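Local coordinates for SusD-like carbohydrate binding protein BF1063 (Bacteroides fragilis NCTC 9343, PDB 3I4G) that probably binds carbohydrate at the outer membrane as a member of the SusD family, which helps capture glycans for uptake in Bacteroides, at residues R104-I109 against E124-R129; E250-I255 against P383-A388; E389-Y394 against I414-G419; I439-R444 against M459-A464. One frame throughout, in Å; residues are numbered along the deposited sequence.

The four contacts follow one another along the chain. Interaction 1 pairs two helices in the SusD-like N-terminal part, its centre about 25 Å from that of the chain, whereas interactions 2, 3 and 4 lie within the SusD family region. Phe127 and Phe253 join the two parts, edge to face, with Phe127 CE2 4.0 Å from Phe253 CZ. Interactions 2 and 3 share helix 387-400, their centres about 13 Å apart, and pack through Ile252 and Val390. Interaction 3 meets interaction 4 through the salt bridge of Arg418 NH1 to Glu443 OE1 (2.8 Å). A 1,2-ethanediol, probably from the crystallisation liquor, lies about 4 Å from the Ile255 side chain in interaction 2.

Interaction 1 (R104-I109 against E124-R129); sequences RFLVGI and EARFLR
One face of the Arg129 guanidinium carries a methyl group of Leu106: CD1 sits over the centre of the plane, 3.6 Å from CZ. Its NH1 is hydrogen-bonded to Asn103 OD1 and its NH2 forms a salt bridge with Glu173. The Phe105 ring meets Ala125 obliquely, its CD1 3.6 Å from Ala125 CB; Trp18 packs against this ring edge to face. Phe105 CG is anti to the backbone N (chi1 -178°), which carries the ring to the Ala125 methyl. Leu106 divides its two branches between partners, since CD2 lies 3.9 Å from Ala125 CB and 4.0 Å from Arg126 CG while CD1 goes to Arg129. The Leu106 and Arg126 side chains cross at about a right angle. Behind them run helices 86-109 and 116-139, a nearly antiparallel hairpin whose short segments run at 160° with axes 10.1 Å apart at closest approach. Arg126 also forms a salt bridge with Glu173, on helix 163-180, so one carboxylate serves both arginines. The join is thus apolar at its middle, and the arginines contribute hydrocarbon and a flat face to it while their charges are probably balanced by Glu173.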
# COMPACT_ATOMS: atom_id res chain seq x y z
N ARG A 104 -13.37 -22.54 7.79
CA ARG A 104 -13.53 -23.46 8.91
C ARG A 104 -14.09 -22.73 10.13
O ARG A 104 -14.96 -23.27 10.83
CB ARG A 104 -12.20 -24.16 9.22
CG ARG A 104 -11.82 -25.16 8.15
CD ARG A 104 -10.55 -25.89 8.51
NE ARG A 104 -10.15 -26.81 7.46
N PHE A 105 -13.61 -21.53 10.39
CA PHE A 105 -14.12 -20.74 11.50
C PHE A 105 -15.61 -20.48 11.37
O PHE A 105 -16.35 -20.68 12.35
CB PHE A 105 -13.38 -19.40 11.55
CG PHE A 105 -13.79 -18.50 12.69
CD1 PHE A 105 -14.89 -17.66 12.59
CD2 PHE A 105 -13.04 -18.47 13.85
CE1 PHE A 105 -15.24 -16.82 13.65
CE2 PHE A 105 -13.41 -17.64 14.91
CZ PHE A 105 -14.50 -16.83 14.81
N LEU A 106 -16.05 -20.08 10.18
CA LEU A 106 -17.45 -19.72 9.94
C LEU A 106 -18.35 -20.93 10.07
O LEU A 106 -19.47 -20.80 10.59
CB LEU A 106 -17.58 -19.03 8.59
CG LEU A 106 -17.04 -17.60 8.58
CD1 LEU A 106 -16.83 -17.13 7.14
CD2 LEU A 106 -17.97 -16.65 9.41
N VAL A 107 -17.86 -22.09 9.64
CA VAL A 107 -18.63 -23.32 9.83
C VAL A 107 -18.63 -23.71 11.30
O VAL A 107 -19.67 -23.93 11.90
CB VAL A 107 -18.03 -24.48 9.01
CG1 VAL A 107 -18.68 -25.81 9.42
CG2 VAL A 107 -18.18 -24.21 7.53
N GLY A 108 -17.45 -23.76 11.90
CA GLY A 108 -17.29 -24.23 13.27
C GLY A 108 -18.06 -23.44 14.30
O GLY A 108 -18.57 -24.01 15.26
N ILE A 109 -18.18 -22.12 14.12
CA ILE A 109 -18.84 -21.28 15.11
C ILE A 109 -20.36 -21.27 15.00
O ILE A 109 -21.05 -20.86 15.95
CB ILE A 109 -18.29 -19.82 15.02
CG1 ILE A 109 -18.49 -19.10 16.35
CG2 ILE A 109 -18.93 -19.06 13.87
CD1 ILE A 109 -17.79 -17.72 16.41
N GLU A 124 -16.15 -10.35 11.68
CA GLU A 124 -14.70 -10.20 11.52
C GLU A 124 -14.16 -11.24 10.57
O GLU A 124 -13.36 -10.91 9.70
CB GLU A 124 -14.01 -10.27 12.86
CG GLU A 124 -14.40 -9.11 13.77
CD GLU A 124 -13.69 -9.15 15.07
OE1 GLU A 124 -12.55 -8.64 15.16
OE2 GLU A 124 -14.27 -9.69 16.03
N ALA A 125 -14.58 -12.49 10.73
CA ALA A 125 -14.14 -13.54 9.83
C ALA A 125 -14.59 -13.29 8.41
O ALA A 125 -13.83 -13.53 7.45
CB ALA A 125 -14.64 -14.92 10.32
N ARG A 126 -15.81 -12.79 8.23
CA ARG A 126 -16.28 -12.48 6.88
C ARG A 126 -15.50 -11.32 6.26
O ARG A 126 -15.19 -11.34 5.08
CB ARG A 126 -17.79 -12.20 6.87
CG ARG A 126 -18.63 -13.44 7.20
CD ARG A 126 -20.09 -13.09 7.30
NE ARG A 126 -20.69 -12.90 6.00
CZ ARG A 126 -21.98 -12.62 5.82
NH1 ARG A 126 -22.77 -12.41 6.86
NH2 ARG A 126 -22.47 -12.54 4.60
N PHE A 127 -15.21 -10.31 7.06
CA PHE A 127 -14.40 -9.19 6.58
C PHE A 127 -13.05 -9.68 6.12
O PHE A 127 -12.62 -9.38 5.02
CB PHE A 127 -14.22 -8.15 7.68
CG PHE A 127 -13.13 -7.14 7.38
CD1 PHE A 127 -13.38 -6.09 6.51
CD2 PHE A 127 -11.89 -7.24 7.97
CE1 PHE A 127 -12.38 -5.16 6.22
CE2 PHE A 127 -10.90 -6.29 7.68
CZ PHE A 127 -11.16 -5.26 6.80
N LEU A 128 -12.38 -10.45 6.96
CA LEU A 128 -11.05 -10.96 6.63
C LEU A 128 -11.08 -11.84 5.39
O LEU A 128 -10.23 -11.68 4.51
CB LEU A 128 -10.45 -11.70 7.83
CG LEU A 128 -10.08 -10.81 9.00
CD1 LEU A 128 -9.75 -11.65 10.23
CD2 LEU A 128 -8.89 -9.84 8.67
N ARG A 129 -12.05 -12.74 5.28
CA ARG A 129 -12.15 -13.59 4.10
C ARG A 129 -12.38 -12.75 2.85
O ARG A 129 -11.76 -12.97 1.79
CB ARG A 129 -13.28 -14.61 4.29
CG ARG A 129 -13.50 -15.48 3.06
CD ARG A 129 -14.60 -16.53 3.28
NE ARG A 129 -15.91 -15.94 3.48
CZ ARG A 129 -17.03 -16.65 3.60
NH1 ARG A 129 -17.00 -17.97 3.55
NH2 ARG A 129 -18.18 -16.04 3.75

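Interaction 2 (E250-I255 against P383-A388); sequences ENIFYI and PVIRYA
Two successive amides grip the carbonyl oxygen of Phe253: Val384 N at 2.8 Å and Ile385 N at 3.0 Å from Phe253 O, both approaching from the same face of the carbonyl plane. Ile385 O returns the pattern, accepting from Ile252 N at 2.9 Å, nearly along the C=O axis, and from Phe253 N at 3.3 Å, which lies on a lone pair. Each pair of donors facing one residue makes a classic beta bulge, so this antiparallel ladder is bulged on both strands. Farther on, Tyr387 N donates to Glu250 O (2.8 Å). Glu250 CG is anti to the backbone N (chi1 174°), and its extended chain brings OE2 to the edge of the Arg386 guanidinium, 2.8 Å from NH1, in a salt bridge whose hydrogen bond is bent and weak. Arg420 holds OE1 of the same carboxylate, while Glu447 and Glu451 share the charge of Arg386. Asn251 OD1 is buried without a polar partner, 3.4 Å from Arg386 CG; its ND2 binds Gly245 O and Leu239 O. Arg386 occupies the N-cap position of helix 387-400, so strand 380-386 runs straight into that helix, with Phe253 and Ile385 packed on helix 197-211 and Tyr387 on helix 214-227.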
# COMPACT_ATOMS: atom_id res chain seq x y z
N GLU A 250 -7.63 9.05 12.33
CA GLU A 250 -7.47 8.91 10.87
C GLU A 250 -7.21 7.46 10.43
O GLU A 250 -7.74 7.02 9.40
CB GLU A 250 -6.34 9.80 10.36
CG GLU A 250 -6.02 9.60 8.88
CD GLU A 250 -5.35 10.76 8.22
OE1 GLU A 250 -5.13 11.80 8.87
OE2 GLU A 250 -5.07 10.61 7.00
N ASN A 251 -6.41 6.73 11.19
CA ASN A 251 -6.02 5.37 10.83
C ASN A 251 -7.16 4.42 11.21
O ASN A 251 -7.32 4.05 12.36
CB ASN A 251 -4.70 4.97 11.48
CG ASN A 251 -3.51 5.70 10.88
OD1 ASN A 251 -3.58 6.22 9.76
ND2 ASN A 251 -2.41 5.77 11.64
N ILE A 252 -7.95 4.05 10.22
CA ILE A 252 -9.16 3.25 10.38
C ILE A 252 -8.82 1.78 10.54
O ILE A 252 -9.37 1.11 11.41
CB ILE A 252 -10.10 3.48 9.20
CG1 ILE A 252 -10.69 4.89 9.29
CG2 ILE A 252 -11.24 2.44 9.16
CD1 ILE A 252 -11.36 5.42 8.01
N PHE A 253 -7.95 1.27 9.68
CA PHE A 253 -7.50 -0.13 9.72
C PHE A 253 -5.99 -0.11 9.53
O PHE A 253 -5.49 0.58 8.65
CB PHE A 253 -8.23 -0.99 8.67
CG PHE A 253 -7.96 -2.47 8.82
CD1 PHE A 253 -8.43 -3.17 9.90
CD2 PHE A 253 -7.22 -3.16 7.87
CE1 PHE A 253 -8.11 -4.51 10.08
CE2 PHE A 253 -6.94 -4.52 8.05
CZ PHE A 253 -7.37 -5.18 9.14
N TYR A 254 -5.28 -0.90 10.31
CA TYR A 254 -3.82 -0.88 10.32
C TYR A 254 -3.27 -2.16 10.85
O TYR A 254 -4.00 -2.98 11.47
CB TYR A 254 -3.34 0.30 11.18
CG TYR A 254 -3.98 0.38 12.54
CD1 TYR A 254 -3.56 -0.46 13.58
CD2 TYR A 254 -5.02 1.28 12.79
CE1 TYR A 254 -4.18 -0.37 14.85
CE2 TYR A 254 -5.61 1.37 14.02
CZ TYR A 254 -5.19 0.56 15.04
OH TYR A 254 -5.82 0.64 16.29
N ILE A 255 -1.96 -2.36 10.65
CA ILE A 255 -1.22 -3.47 11.23
C ILE A 255 -0.27 -2.91 12.27
O ILE A 255 0.58 -2.06 11.95
CB ILE A 255 -0.42 -4.26 10.18
CG1 ILE A 255 -1.23 -4.61 8.93
CG2 ILE A 255 0.14 -5.50 10.86
CD1 ILE A 255 -2.55 -5.39 9.20
N PRO A 383 -0.51 1.75 8.44
CA PRO A 383 -1.91 1.85 8.06
C PRO A 383 -2.26 1.15 6.76
O PRO A 383 -1.45 1.13 5.82
CB PRO A 383 -2.10 3.36 7.89
CG PRO A 383 -1.06 3.95 8.83
CD PRO A 383 0.10 3.09 8.62
N VAL A 384 -3.47 0.58 6.75
CA VAL A 384 -4.05 -0.06 5.58
C VAL A 384 -5.13 0.83 4.99
O VAL A 384 -5.23 1.01 3.77
CB VAL A 384 -4.59 -1.45 5.96
CG1 VAL A 384 -5.23 -2.09 4.75
CG2 VAL A 384 -3.47 -2.35 6.47
N ILE A 385 -5.98 1.41 5.83
CA ILE A 385 -7.01 2.36 5.42
C ILE A 385 -6.90 3.60 6.29
O ILE A 385 -7.05 3.54 7.52
CB ILE A 385 -8.45 1.80 5.58
CG1 ILE A 385 -8.66 0.51 4.77
CG2 ILE A 385 -9.50 2.86 5.21
CD1 ILE A 385 -8.59 0.63 3.24
N ARG A 386 -6.64 4.72 5.64
CA ARG A 386 -6.61 6.04 6.28
C ARG A 386 -7.81 6.86 5.83
O ARG A 386 -8.27 6.79 4.68
CB ARG A 386 -5.30 6.79 5.95
CG ARG A 386 -4.08 6.09 6.41
CD ARG A 386 -2.84 6.96 6.47
NE ARG A 386 -2.26 7.43 5.21
CZ ARG A 386 -2.34 8.67 4.73
NH1 ARG A 386 -3.15 9.61 5.24
NH2 ARG A 386 -1.63 8.98 3.66
N TYR A 387 -8.27 7.72 6.74
CA TYR A 387 -9.40 8.60 6.39
C TYR A 387 -9.06 9.51 5.19
O TYR A 387 -9.93 9.86 4.43
CB TYR A 387 -9.84 9.43 7.60
CG TYR A 387 -11.17 10.15 7.47
CD1 TYR A 387 -12.32 9.47 7.16
CD2 TYR A 387 -11.26 11.52 7.72
CE1 TYR A 387 -13.53 10.12 7.10
CE2 TYR A 387 -12.46 12.17 7.65
CZ TYR A 387 -13.58 11.47 7.35
OH TYR A 387 -14.82 12.11 7.32
N ALA A 388 -7.79 9.90 5.00
CA ALA A 388 -7.49 10.68 3.82
C ALA A 388 -7.83 9.93 2.54
O ALA A 388 -8.28 10.54 1.57
CB ALA A 388 -6.04 11.03 3.78

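Interaction 3 (E389-Y394 against I414-G419); sequences EVLLGY and INAVRG
Leu391 and Leu392 both hold CG anti to the carbonyl carbon (chi1 -64° and -62°), and this rotation carries their methyl ends across to helix 414-418. The motif is an antiparallel pair of helices, consistent with the TPR-like helical part of the SusD family: the short segments of 389-394 and 414-418 are inclined at 149° to each other, their axes 9.1 Å apart at closest approach, with helix 407-412 between them in the chain. Leu391 points directly at the partner helix. Its CD1 methyl touches Ala416 CB at 4.0 Å and lies 4.2 Å from Val417 CG2, the leucine and valine side chains sliding past each other in opposite directions. Leu392 leaves its helix at a slant, but its end bends back to the contact and crosses the Ile414 side chain at about a right angle. Thus two consecutive leucines converge on Val417 CG2 from different directions: Leu391 meets it through CD1, and Leu392 approaches the same methyl through CG at 4.3 Å. All these contacts are between carbon atoms, and the distances are those of ordinary van der Waals packing. Other helices pack around the pair. Helix 433-447 meets Leu392 and Ile414 through Glu443 and meets Val417 through Glu447, while Met225 on helix 214-227 packs on Leu391. Salt bridges flank it too, from Glu389 to Arg206 and from Arg418 to Glu443 and Glu292. At the start of helix 414-418, Leu392 CD2 rests against the main chain itself, 3.9 Å from Ile414 CA, with Ile414 CB only slightly farther away at 4.1 Å.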
# COMPACT_ATOMS: atom_id res chain seq x y z
N GLU A 389 -7.63 8.61 2.50
CA GLU A 389 -8.01 7.85 1.31
C GLU A 389 -9.53 7.84 1.17
O GLU A 389 -10.06 7.90 0.06
CB GLU A 389 -7.49 6.41 1.38
CG GLU A 389 -7.91 5.64 0.12
CD GLU A 389 -7.63 4.15 0.13
OE1 GLU A 389 -6.82 3.69 0.96
OE2 GLU A 389 -8.24 3.43 -0.71
N VAL A 390 -10.26 7.72 2.27
CA VAL A 390 -11.72 7.77 2.22
C VAL A 390 -12.22 9.08 1.61
O VAL A 390 -13.11 9.05 0.76
CB VAL A 390 -12.31 7.58 3.65
CG1 VAL A 390 -13.81 7.82 3.69
CG2 VAL A 390 -11.97 6.17 4.18
N LEU A 391 -11.65 10.20 2.05
CA LEU A 391 -12.07 11.50 1.52
C LEU A 391 -11.74 11.63 0.05
O LEU A 391 -12.58 12.07 -0.75
CB LEU A 391 -11.41 12.64 2.30
CG LEU A 391 -11.76 12.76 3.77
CD1 LEU A 391 -11.02 13.95 4.41
CD2 LEU A 391 -13.27 12.92 3.96
N LEU A 392 -10.54 11.21 -0.36
CA LEU A 392 -10.18 11.29 -1.79
C LEU A 392 -10.96 10.27 -2.61
O LEU A 392 -11.26 10.52 -3.77
CB LEU A 392 -8.68 11.13 -1.98
CG LEU A 392 -7.81 12.19 -1.33
CD1 LEU A 392 -6.32 11.84 -1.41
CD2 LEU A 392 -8.09 13.57 -1.92
N GLY A 393 -11.26 9.13 -2.02
CA GLY A 393 -12.05 8.13 -2.71
C GLY A 393 -13.47 8.61 -2.98
O GLY A 393 -14.03 8.37 -4.06
N TYR A 394 -14.09 9.23 -1.98
CA TYR A 394 -15.41 9.82 -2.14
C TYR A 394 -15.42 10.80 -3.31
O TYR A 394 -16.26 10.73 -4.18
CB TYR A 394 -15.82 10.51 -0.84
CG TYR A 394 -17.13 11.26 -0.90
CD1 TYR A 394 -18.31 10.65 -1.29
CD2 TYR A 394 -17.20 12.60 -0.53
CE1 TYR A 394 -19.48 11.34 -1.34
CE2 TYR A 394 -18.40 13.28 -0.53
CZ TYR A 394 -19.53 12.65 -0.96
OH TYR A 394 -20.71 13.36 -0.96
N ILE A 414 -10.70 16.92 -0.63
CA ILE A 414 -9.33 17.20 -1.03
C ILE A 414 -8.68 18.33 -0.23
O ILE A 414 -7.49 18.24 0.11
CB ILE A 414 -9.26 17.48 -2.56
CG1 ILE A 414 -7.81 17.59 -3.01
CG2 ILE A 414 -10.09 18.71 -2.95
CD1 ILE A 414 -7.66 17.29 -4.54
N ASN A 415 -9.44 19.36 0.11
CA ASN A 415 -8.86 20.48 0.86
C ASN A 415 -8.70 20.17 2.35
O ASN A 415 -7.90 20.80 3.04
CB ASN A 415 -9.63 21.76 0.60
CG ASN A 415 -9.54 22.17 -0.82
OD1 ASN A 415 -8.59 21.80 -1.49
ND2 ASN A 415 -10.52 22.93 -1.29
N ALA A 416 -9.45 19.19 2.86
CA ALA A 416 -9.23 18.73 4.23
C ALA A 416 -7.91 17.95 4.30
O ALA A 416 -7.17 18.05 5.29
CB ALA A 416 -10.41 17.89 4.70
N VAL A 417 -7.61 17.20 3.24
CA VAL A 417 -6.34 16.47 3.14
C VAL A 417 -5.20 17.45 2.94
O VAL A 417 -4.22 17.44 3.70
CB VAL A 417 -6.39 15.47 1.99
CG1 VAL A 417 -5.05 14.80 1.77
CG2 VAL A 417 -7.46 14.41 2.31
N ARG A 418 -5.35 18.38 2.03
CA ARG A 418 -4.29 19.38 1.80
C ARG A 418 -4.11 20.36 2.97
O ARG A 418 -3.02 20.88 3.21
CB ARG A 418 -4.56 20.16 0.53
CG ARG A 418 -4.38 19.32 -0.73
CD ARG A 418 -4.80 20.01 -1.99
NE ARG A 418 -3.98 21.16 -2.33
CZ ARG A 418 -2.81 21.10 -2.98
NH1 ARG A 418 -2.24 19.94 -3.30
NH2 ARG A 418 -2.18 22.24 -3.25
N GLY A 419 -5.21 20.62 3.66
CA GLY A 419 -5.25 21.58 4.76
C GLY A 419 -4.78 21.06 6.10
O GLY A 419 -4.75 21.80 7.06

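Interaction 4 (I439-R444 against M459-A464); sequences IVRHER and MRWGIA
The backbones of Arg441 and Trp461 stay well apart, their CA atoms 9.5 Å from each other, and long side chains bridge the gap, while just beyond Trp461 helix 454-461 ends in a Schellman motif at Gly462, whose phi is positive. Arg441 runs extended from CG to NE along one face of the Trp461 indole, the two side chains pointing in opposite directions. Its CD lies 3.7 Å from the centroid of the six-membered ring, a CH-pi contact, and its guanidinium lies flat over the five-membered ring, with planes 13° apart. CZ is 3.7 Å from that ring's centroid and 16° off the normal, a cation-pi stack in which the charge sits over the pi face. A water lying in the guanidinium plane completes the link, accepting from Arg441 NH1 at 3.0 Å and donating to Trp461 O at 2.6 Å. Ile463 CG2 approaches Arg441 NH1 obliquely at 4.0 Å. Farther along, Arg444 and Arg460 meet tip to tip: Arg460 NH2 stands over one face of the Arg444 guanidinium, 3.5 Å from Arg444 NE, with the two planes steeply inclined. Two like charges this close would repel, and the neighbouring acids probably offset that: Asp457 forms salt bridges with both arginines, and Glu396 with Arg460. Glu396 also accepts a hydrogen bond from Trp461 NE1, which helps hold the indole in place. The contact therefore joins helix 433-447 to the end of helix 454-461, with helix 387-400 supplying Glu396 and packing against Val440, Glu443 and Arg444, and helix 197-211 touching Arg460.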
# COMPACT_ATOMS: atom_id res chain seq x y z
N ILE A 439 -6.54 16.06 -11.05
CA ILE A 439 -6.15 16.67 -9.80
C ILE A 439 -6.32 15.66 -8.65
O ILE A 439 -5.45 15.54 -7.80
CB ILE A 439 -6.97 17.94 -9.53
CG1 ILE A 439 -6.58 19.02 -10.52
CG2 ILE A 439 -6.83 18.42 -8.07
CD1 ILE A 439 -7.54 20.21 -10.55
N VAL A 440 -7.45 14.95 -8.63
CA VAL A 440 -7.69 13.98 -7.55
C VAL A 440 -6.72 12.81 -7.63
O VAL A 440 -6.20 12.35 -6.62
CB VAL A 440 -9.15 13.51 -7.52
CG1 VAL A 440 -9.36 12.58 -6.34
CG2 VAL A 440 -10.09 14.67 -7.39
N ARG A 441 -6.48 12.29 -8.83
CA ARG A 441 -5.53 11.18 -8.99
C ARG A 441 -4.17 11.59 -8.53
O ARG A 441 -3.47 10.83 -7.86
CB ARG A 441 -5.46 10.68 -10.43
CG ARG A 441 -6.73 10.00 -10.86
CD ARG A 441 -6.57 9.32 -12.19
NE ARG A 441 -7.80 8.63 -12.59
CZ ARG A 441 -7.93 7.93 -13.71
NH1 ARG A 441 -6.94 7.91 -14.59
NH2 ARG A 441 -9.07 7.28 -13.97
N HIS A 442 -3.78 12.81 -8.88
CA HIS A 442 -2.48 13.31 -8.46
C HIS A 442 -2.41 13.50 -6.95
O HIS A 442 -1.40 13.16 -6.31
CB HIS A 442 -2.17 14.63 -9.17
CG HIS A 442 -0.88 15.22 -8.73
ND1 HIS A 442 -0.79 16.24 -7.82
CD2 HIS A 442 0.39 14.86 -9.01
CE1 HIS A 442 0.49 16.50 -7.58
NE2 HIS A 442 1.22 15.69 -8.31
N GLU A 443 -3.46 14.06 -6.33
CA GLU A 443 -3.44 14.26 -4.91
C GLU A 443 -3.35 12.92 -4.20
O GLU A 443 -2.66 12.79 -3.20
CB GLU A 443 -4.68 15.05 -4.45
CG GLU A 443 -4.60 15.46 -3.01
CD GLU A 443 -3.50 16.50 -2.76
OE1 GLU A 443 -3.17 17.33 -3.67
OE2 GLU A 443 -2.96 16.53 -1.65
N ARG A 444 -4.08 11.93 -4.69
CA ARG A 444 -4.03 10.63 -4.14
C ARG A 444 -2.61 10.06 -4.22
O ARG A 444 -2.10 9.44 -3.28
CB ARG A 444 -5.04 9.74 -4.87
CG ARG A 444 -5.16 8.39 -4.36
CD ARG A 444 -6.22 7.62 -5.21
NE ARG A 444 -6.30 6.27 -4.75
CZ ARG A 444 -7.18 5.78 -3.90
NH1 ARG A 444 -8.17 6.52 -3.40
NH2 ARG A 444 -7.05 4.53 -3.57
N MSE A 459 -3.20 0.12 -11.87
CA MSE A 459 -3.87 -1.04 -12.47
C MSE A 459 -5.35 -0.80 -12.70
O MSE A 459 -5.83 -0.95 -13.83
CB MSE A 459 -3.62 -2.25 -11.58
CG MSE A 459 -2.16 -2.77 -11.58
SE MSE A 459 -1.64 -3.82 -13.09
CE MSE A 459 -2.32 -5.53 -12.39
N ARG A 460 -6.09 -0.39 -11.66
CA ARG A 460 -7.56 -0.19 -11.80
C ARG A 460 -7.86 0.95 -12.76
O ARG A 460 -8.87 0.92 -13.49
CB ARG A 460 -8.27 0.04 -10.46
CG ARG A 460 -8.01 1.38 -9.81
CD ARG A 460 -8.48 1.41 -8.40
NE ARG A 460 -8.13 2.66 -7.74
CZ ARG A 460 -8.86 3.78 -7.76
NH1 ARG A 460 -9.99 3.87 -8.45
NH2 ARG A 460 -8.42 4.84 -7.09
N TRP A 461 -7.03 2.00 -12.79
CA TRP A 461 -7.23 3.11 -13.69
C TRP A 461 -6.89 2.78 -15.14
O TRP A 461 -7.22 3.52 -16.05
CB TRP A 461 -6.39 4.32 -13.27
CG TRP A 461 -6.81 4.98 -12.00
CD1 TRP A 461 -8.08 5.07 -11.49
CD2 TRP A 461 -5.96 5.73 -11.11
NE1 TRP A 461 -8.05 5.81 -10.33
CE2 TRP A 461 -6.78 6.23 -10.09
CE3 TRP A 461 -4.60 6.04 -11.10
CZ2 TRP A 461 -6.27 6.98 -9.03
CZ3 TRP A 461 -4.09 6.79 -10.05
CH2 TRP A 461 -4.93 7.26 -9.04
N GLY A 462 -6.18 1.70 -15.38
CA GLY A 462 -5.80 1.39 -16.75
C GLY A 462 -4.72 2.32 -17.30
O GLY A 462 -4.63 2.57 -18.50
N ILE A 463 -3.89 2.85 -16.40
CA ILE A 463 -2.75 3.68 -16.80
C ILE A 463 -1.40 3.03 -16.50
O ILE A 463 -0.35 3.60 -16.81
CB ILE A 463 -2.79 5.11 -16.20
CG1 ILE A 463 -2.49 5.13 -14.71
CG2 ILE A 463 -4.16 5.79 -16.51
CD1 ILE A 463 -2.37 6.56 -14.14
N ALA A 464 -1.39 1.84 -15.90
CA ALA A 464 -0.14 1.15 -15.64
C ALA A 464 0.68 0.95 -16.88
O ALA A 464 1.90 1.08 -16.84
CB ALA A 464 -0.43 -0.23 -14.99
O HOH W 1 -7.95 6.00 -16.63